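Local coordinates for putative aldehyde dehydrogenase (Burkholderia cenocepacia, PDB 4YWE) that probably oxidises aldehydes, using NAD or NADP as the electron acceptor, at the interface of chains A and B. Residues are numbered along the deposited sequence; one frame, centred on the assembly and turned at random. Chains: chain A/B, Putative aldehyde dehydrogenase.

Contact 1: the interface of chains A and B. Residues chain A 240, 243-244, 247; chain B 243-244, 247-248.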
ATOM      1  N   LYS A 240     -10.239  30.546   5.075  1.00 18.16           N
ATOM      2  CA  LYS A 240      -9.062  31.245   5.574  1.00 16.37           C
ATOM      3  C   LYS A 240      -9.206  31.550   7.062  1.00 17.94           C
ATOM      4  O   LYS A 240      -8.303  31.278   7.852  1.00 22.41           O
ATOM      5  CB  LYS A 240      -8.843  32.536   4.787  1.00 15.80           C
ATOM      6  CG  LYS A 240      -7.703  33.401   5.291  1.00 18.42           C
ATOM      7  CD  LYS A 240      -7.660  34.720   4.536  1.00 22.55           C
ATOM      8  CE  LYS A 240      -7.663  34.487   3.031  1.00 24.28           C
ATOM      9  NZ  LYS A 240      -7.661  35.761   2.264  1.00 27.24           N
ATOM     10  N   THR A 243      -9.099  28.387   9.261  1.00 16.16           N
ATOM     11  CA  THR A 243      -7.722  27.921   9.372  1.00 12.27           C
ATOM     12  C   THR A 243      -6.963  28.739  10.412  1.00 14.92           C
ATOM     13  O   THR A 243      -6.292  28.187  11.286  1.00 12.87           O
ATOM     14  CB  THR A 243      -6.983  28.006   8.021  1.00 16.08           C
ATOM     15  OG1 THR A 243      -7.633  27.163   7.062  1.00 20.30           O
ATOM     16  CG2 THR A 243      -5.534  27.566   8.175  1.00 17.39           C
ATOM     17  N   GLN A 244      -7.086  30.058  10.316  1.00 16.06           N
ATOM     18  CA  GLN A 244      -6.385  30.961  11.219  1.00 18.26           C
ATOM     19  C   GLN A 244      -6.910  30.841  12.650  1.00 14.17           C
ATOM     20  O   GLN A 244      -6.143  30.951  13.606  1.00 16.22           O
ATOM     21  CB  GLN A 244      -6.504  32.402  10.720  1.00 19.10           C
ATOM     22  CG  GLN A 244      -5.754  32.652   9.416  1.00 19.79           C
ATOM     23  CD  GLN A 244      -6.052  34.009   8.813  1.00 24.88           C
ATOM     24  OE1 GLN A 244      -7.050  34.647   9.149  1.00 26.48           O
ATOM     25  NE2 GLN A 244      -5.182  34.461   7.915  1.00 24.54           N
ATOM     26  N   ALA A 247      -5.593  27.621  14.085  1.00 16.90           N
ATOM     27  CA  ALA A 247      -4.143  27.677  14.225  1.00 13.71           C
ATOM     28  C   ALA A 247      -3.737  28.093  15.638  1.00 21.94           C
ATOM     29  O   ALA A 247      -2.611  27.838  16.071  1.00 14.57           O
ATOM     30  CB  ALA A 247      -3.552  28.630  13.202  1.00 13.84           C
TER
ATOM     31  N   THR B 243       1.427  29.479   9.887  1.00 15.46           N
ATOM     32  CA  THR B 243       0.172  28.891   9.435  1.00 15.86           C
ATOM     33  C   THR B 243      -0.817  29.975   9.020  1.00 13.79           C
ATOM     34  O   THR B 243      -1.394  29.924   7.932  1.00 13.20           O
ATOM     35  CB  THR B 243      -0.474  28.018  10.530  1.00 16.06           C
ATOM     36  OG1 THR B 243       0.408  26.943  10.874  1.00 16.56           O
ATOM     37  CG2 THR B 243      -1.803  27.447  10.046  1.00 12.46           C
ATOM     38  N   GLN B 244      -0.997  30.959   9.894  1.00 16.22           N
ATOM     39  CA  GLN B 244      -1.951  32.036   9.662  1.00 13.75           C
ATOM     40  C   GLN B 244      -1.537  32.910   8.479  1.00 14.85           C
ATOM     41  O   GLN B 244      -2.386  33.396   7.732  1.00 15.96           O
ATOM     42  CB  GLN B 244      -2.107  32.880  10.929  1.00 13.99           C
ATOM     43  CG  GLN B 244      -2.741  32.116  12.085  1.00 13.81           C
ATOM     44  CD  GLN B 244      -2.677  32.870  13.401  1.00 18.82           C
ATOM     45  OE1 GLN B 244      -1.823  33.734  13.595  1.00 14.24           O
ATOM     46  NE2 GLN B 244      -3.586  32.544  14.313  1.00 14.12           N
ATOM     47  N   ALA B 247      -2.176  30.896   5.322  1.00 14.35           N
ATOM     48  CA  ALA B 247      -3.611  30.719   5.123  1.00 13.96           C
ATOM     49  C   ALA B 247      -4.163  31.770   4.166  1.00 19.53           C
ATOM     50  O   ALA B 247      -5.179  31.552   3.505  1.00 19.75           O
ATOM     51  CB  ALA B 247      -4.342  30.775   6.453  1.00 13.94           C
ATOM     52  N   GLU B 248      -3.481  32.910   4.096  1.00 23.44           N
ATOM     53  CA  GLU B 248      -3.874  33.993   3.201  1.00 21.72           C
ATOM     54  C   GLU B 248      -3.818  33.545   1.741  1.00 19.04           C
ATOM     55  O   GLU B 248      -4.528  34.081   0.891  1.00 19.12           O
ATOM     56  CB  GLU B 248      -2.974  35.212   3.415  1.00 26.83           C
ATOM     57  CG  GLU B 248      -3.591  36.521   2.963  1.00 33.02           C
ATOM     58  CD  GLU B 248      -4.834  36.879   3.758  1.00 36.54           C
ATOM     59  OE1 GLU B 248      -4.847  36.646   4.985  1.00 34.22           O
ATOM     60  OE2 GLU B 248      -5.800  37.388   3.153  1.00 42.09           O
TER
HETATM   61  O   HOH W   1      -6.751  35.158  -0.367  1.00 32.28           O
HETATM   62  O   HOH W   2      -8.360  38.661   3.399  1.00 35.38           O

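Contact 2: the interface of chains A and B. Residues chain A 430, 441-443, 445; chain B 482-485.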
ATOM      1  N   MET A 430      -4.048  11.725 -21.772  1.00 23.50           N
ATOM      2  CA  MET A 430      -3.135  11.529 -20.653  1.00 23.02           C
ATOM      3  C   MET A 430      -2.133  12.672 -20.532  1.00 21.87           C
ATOM      4  O   MET A 430      -1.758  13.061 -19.425  1.00 24.58           O
ATOM      5  CB  MET A 430      -2.395  10.198 -20.798  1.00 30.38           C
ATOM      6  CG  MET A 430      -3.314   8.989 -20.791  1.00 37.03           C
ATOM      7  SD  MET A 430      -4.447   9.011 -19.388  1.00 39.20           S
ATOM      8  CE  MET A 430      -3.294   8.968 -18.017  1.00 34.90           C
ATOM      9  N   VAL A 441      -9.266  14.780 -12.677  1.00 21.43           N
ATOM     10  CA  VAL A 441      -9.355  14.991 -14.116  1.00 19.25           C
ATOM     11  C   VAL A 441     -10.261  13.920 -14.713  1.00 17.51           C
ATOM     12  O   VAL A 441     -10.048  12.725 -14.504  1.00 13.38           O
ATOM     13  CB  VAL A 441      -7.968  14.976 -14.786  1.00 16.75           C
ATOM     14  CG1 VAL A 441      -8.106  15.187 -16.283  1.00 16.81           C
ATOM     15  CG2 VAL A 441      -7.068  16.042 -14.178  1.00 12.71           C
ATOM     16  N   PHE A 442     -11.280  14.351 -15.448  1.00 14.52           N
ATOM     17  CA  PHE A 442     -12.214  13.415 -16.061  1.00 14.82           C
ATOM     18  C   PHE A 442     -12.029  13.376 -17.572  1.00 15.70           C
ATOM     19  O   PHE A 442     -12.024  14.413 -18.236  1.00 16.96           O
ATOM     20  CB  PHE A 442     -13.656  13.784 -15.706  1.00 15.16           C
ATOM     21  CG  PHE A 442     -13.959  13.692 -14.237  1.00 16.17           C
ATOM     22  CD1 PHE A 442     -14.350  12.490 -13.671  1.00 14.77           C
ATOM     23  CD2 PHE A 442     -13.850  14.807 -13.422  1.00 21.03           C
ATOM     24  CE1 PHE A 442     -14.628  12.402 -12.321  1.00 20.70           C
ATOM     25  CE2 PHE A 442     -14.126  14.726 -12.070  1.00 19.27           C
ATOM     26  CZ  PHE A 442     -14.517  13.521 -11.519  1.00 19.58           C
ATOM     27  N   ILE A 443     -11.871  12.171 -18.108  1.00 16.38           N
ATOM     28  CA  ILE A 443     -11.667  11.987 -19.537  1.00 19.70           C
ATOM     29  C   ILE A 443     -12.948  11.487 -20.193  1.00 22.82           C
ATOM     30  O   ILE A 443     -13.426  10.391 -19.886  1.00 19.05           O
ATOM     31  CB  ILE A 443     -10.498  11.028 -19.810  1.00 23.14           C
ATOM     32  CG1 ILE A 443      -9.195  11.618 -19.264  1.00 25.61           C
ATOM     33  CG2 ILE A 443     -10.378  10.742 -21.299  1.00 18.99           C
ATOM     34  CD1 ILE A 443      -7.974  10.767 -19.532  1.00 28.25           C
ATOM     35  N   ASN A 445     -15.875  12.404 -19.729  1.00 29.66           N
ATOM     36  CA  ASN A 445     -16.974  12.395 -18.774  1.00 27.54           C
ATOM     37  C   ASN A 445     -16.759  13.568 -17.826  1.00 25.56           C
ATOM     38  O   ASN A 445     -15.851  14.374 -18.034  1.00 17.54           O
ATOM     39  CB  ASN A 445     -17.050  11.072 -18.004  1.00 26.27           C
ATOM     40  CG  ASN A 445     -15.924  10.910 -17.002  1.00 24.61           C
ATOM     41  OD1 ASN A 445     -16.148  10.937 -15.793  1.00 25.29           O
ATOM     42  ND2 ASN A 445     -14.706  10.729 -17.502  1.00 23.73           N
TER
ATOM     43  N   ILE B 482      -7.595  10.515 -11.826  1.00 16.77           N
ATOM     44  CA  ILE B 482      -7.984  10.559 -13.229  1.00 11.25           C
ATOM     45  C   ILE B 482      -9.011   9.473 -13.521  1.00 11.89           C
ATOM     46  O   ILE B 482      -8.751   8.290 -13.312  1.00 12.70           O
ATOM     47  CB  ILE B 482      -6.761  10.414 -14.151  1.00 10.93           C
ATOM     48  CG1 ILE B 482      -5.672  11.413 -13.750  1.00 16.98           C
ATOM     49  CG2 ILE B 482      -7.167  10.601 -15.606  1.00 11.51           C
ATOM     50  CD1 ILE B 482      -4.334  11.151 -14.404  1.00 17.97           C
ATOM     51  N   ALA B 483     -10.178   9.886 -14.004  1.00 16.16           N
ATOM     52  CA  ALA B 483     -11.261   8.956 -14.307  1.00 16.16           C
ATOM     53  C   ALA B 483     -11.523   8.890 -15.809  1.00 16.31           C
ATOM     54  O   ALA B 483     -11.918   9.880 -16.424  1.00 18.03           O
ATOM     55  CB  ALA B 483     -12.525   9.355 -13.563  1.00 14.26           C
ATOM     56  N   ILE B 484     -11.304   7.715 -16.390  1.00 19.96           N
ATOM     57  CA  ILE B 484     -11.451   7.529 -17.828  1.00 18.13           C
ATOM     58  C   ILE B 484     -12.703   6.729 -18.159  1.00 19.62           C
ATOM     59  O   ILE B 484     -12.885   5.620 -17.660  1.00 20.97           O
ATOM     60  CB  ILE B 484     -10.214   6.832 -18.423  1.00 18.03           C
ATOM     61  CG1 ILE B 484      -8.927   7.481 -17.909  1.00 19.86           C
ATOM     62  CG2 ILE B 484     -10.274   6.849 -19.949  1.00 15.44           C
ATOM     63  CD1 ILE B 484      -7.669   6.785 -18.381  1.00 17.44           C
ATOM     64  N   ARG B 485     -13.562   7.291 -19.004  1.00 25.00           N
ATOM     65  CA  ARG B 485     -14.716   6.556 -19.514  1.00 28.61           C
ATOM     66  C   ARG B 485     -14.394   6.011 -20.899  1.00 28.03           C
ATOM     67  O   ARG B 485     -14.189   6.776 -21.842  1.00 28.38           O
ATOM     68  CB  ARG B 485     -15.960   7.444 -19.564  1.00 35.22           C
ATOM     69  CG  ARG B 485     -17.233   6.698 -19.940  1.00 40.80           C
ATOM     70  CD  ARG B 485     -18.450   7.608 -19.888  1.00 49.31           C
ATOM     71  NE  ARG B 485     -19.697   6.867 -20.057  1.00 56.43           N
ATOM     72  CZ  ARG B 485     -20.298   6.668 -21.227  1.00 61.38           C
ATOM     73  NH1 ARG B 485     -19.767   7.156 -22.340  1.00 61.49           N
ATOM     74  NH2 ARG B 485     -21.430   5.980 -21.284  1.00 64.57           N
TER

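Contact 1: the interface of chains A and B
A:Lys240 lies over one face of the B:Glu248 carboxylate, with both its methylene CD and its NZ on the same side of that plane. NZ meets OE2 of B:Glu248 at 2.6 Å in a salt bridge, coming from above the plane, 62° out of it, and a bend at chi3 of the lysine turns NZ to this oxygen. CD of A:Lys240 lies 3.6 Å from the carboxyl carbon CD of B:Glu248. The other flat groups are the carboxamides of A:Gln244 and B:Gln244, which reach across the two-fold axis to one another's backbone. NE2 of A:Gln244 lies 3.0 Å from O of B:Gln244, and NE2 of B:Gln244 lies 3.1 Å from O of A:Gln244. Each NE2 meets its carbonyl oxygen obliquely, somewhat tilted from the carbonyl plane; the acceptor stands in the amide plane of B:Gln244 but is slightly tilted from that of A:Gln244. Both side chains start beside the backbone N, CG anti to the carbonyl carbon (chi1 -68° in A:Gln244), and run extended beyond CG, which carries the amide over to the partner helix. The carboxylate plane of B:Glu248 is turned 44° from the amide of A:Gln244. At the aliphatic root of the glutamine arm, CG of B:Gln244 rests 3.7 Å from the methyl CB of A:Ala247, and CG of A:Gln244 packs likewise on B:Ala247. The same alanine methyls are touched by the threonines: CG2 of A:Thr243 reaches CB of B:Ala247 at 3.8 Å, with the twin pair on the other side of the axis. Two waters lie beside the ion pair: one joins NZ to the main-chain O of B:Glu248, the other joins NZ to OE2. They hydrate the charged end, whereas the centre is held by methyl packing and the paired amides. The site joins helix 236-246 of one subunit to its symmetry mate and to the 3-10 turn 247-249, and probably contributes to the dimerisation of two subunits of the deposited tetramer.

Contact 2: the interface of chains A and B
A:Val441 and A:Ile443 hold B:Ala483 between them in a parallel beta pairing, with strand 477-485 of chain B laid along strand 440-443 of chain A. The amide N of B:Ala483 gives to O of A:Val441 at 2.9 Å, and N of A:Ile443 returns a nearly straight bond (179° at H) to O of B:Ala483. A further rung, N of B:Arg485 to O of A:Ile443, is longer at 3.2 Å and belongs to the loose end, where the arginine is poorly ordered. The close packing lies on one face of this pairing. A:Ile443 and B:Ile484 run side by side, pointing the same way, and CD1 of A:Ile443 comes 3.8 Å from CG1 of B:Ile484. Because CG1 of A:Ile443 starts anti to the carbonyl carbon (chi1 -63°) and continues extended, the same CD1 also reaches CG2 of B:Ile482. The side chain of A:Met430, on helix 426-435, crosses that of B:Ile484 at about a right angle, with SD of A:Met430 4.0 Å from CD1 of B:Ile484. On the opposite face, CD1 of the A:Phe442 ring meets CB of B:Ala483 at 3.6 Å, the methyl standing off the CD1 side and tilted from the ring plane. Packing thins toward A:Asn445 and B:Arg485, which meet weakly, their CB atoms 4.1 Å apart, and the arginine loses little surface to the partner. A:Asn445 still secures this end with its amide. Its ND2 lies 3.1 Å from O of B:Ala483 and also bonds O of A:Ile443, both acceptors lying in the plane of the carboxamide, though it stands above the plane of each carbonyl. Each of those oxygens thus takes a side-chain N-H besides a main-chain one, which may steady the pairing toward its A:Asn445 end. The site adds strand 477-485 of one subunit in parallel to strand 440-443 of the other, the strand exchange by which aldehyde dehydrogenase subunits clasp one another.

Contact 1 and contact 2 lie about 33 Å apart on one two-fold symmetric interface and have no residue in common. Contact 1 joins the subunits near the axis through helix 236-246 and the turn after it; contact 2 is farther out, where the long C-terminal strand 477-485 of chain B reaches chain A, and the exchange of chains repeats it on the other side. Their centres lie about 13 Å and 18 Å, respectively, from the predicted active-site residue A:Glu256. Two such separated contacts, with their twins, may fix the relative orientation of the subunits within the deposited tetramer.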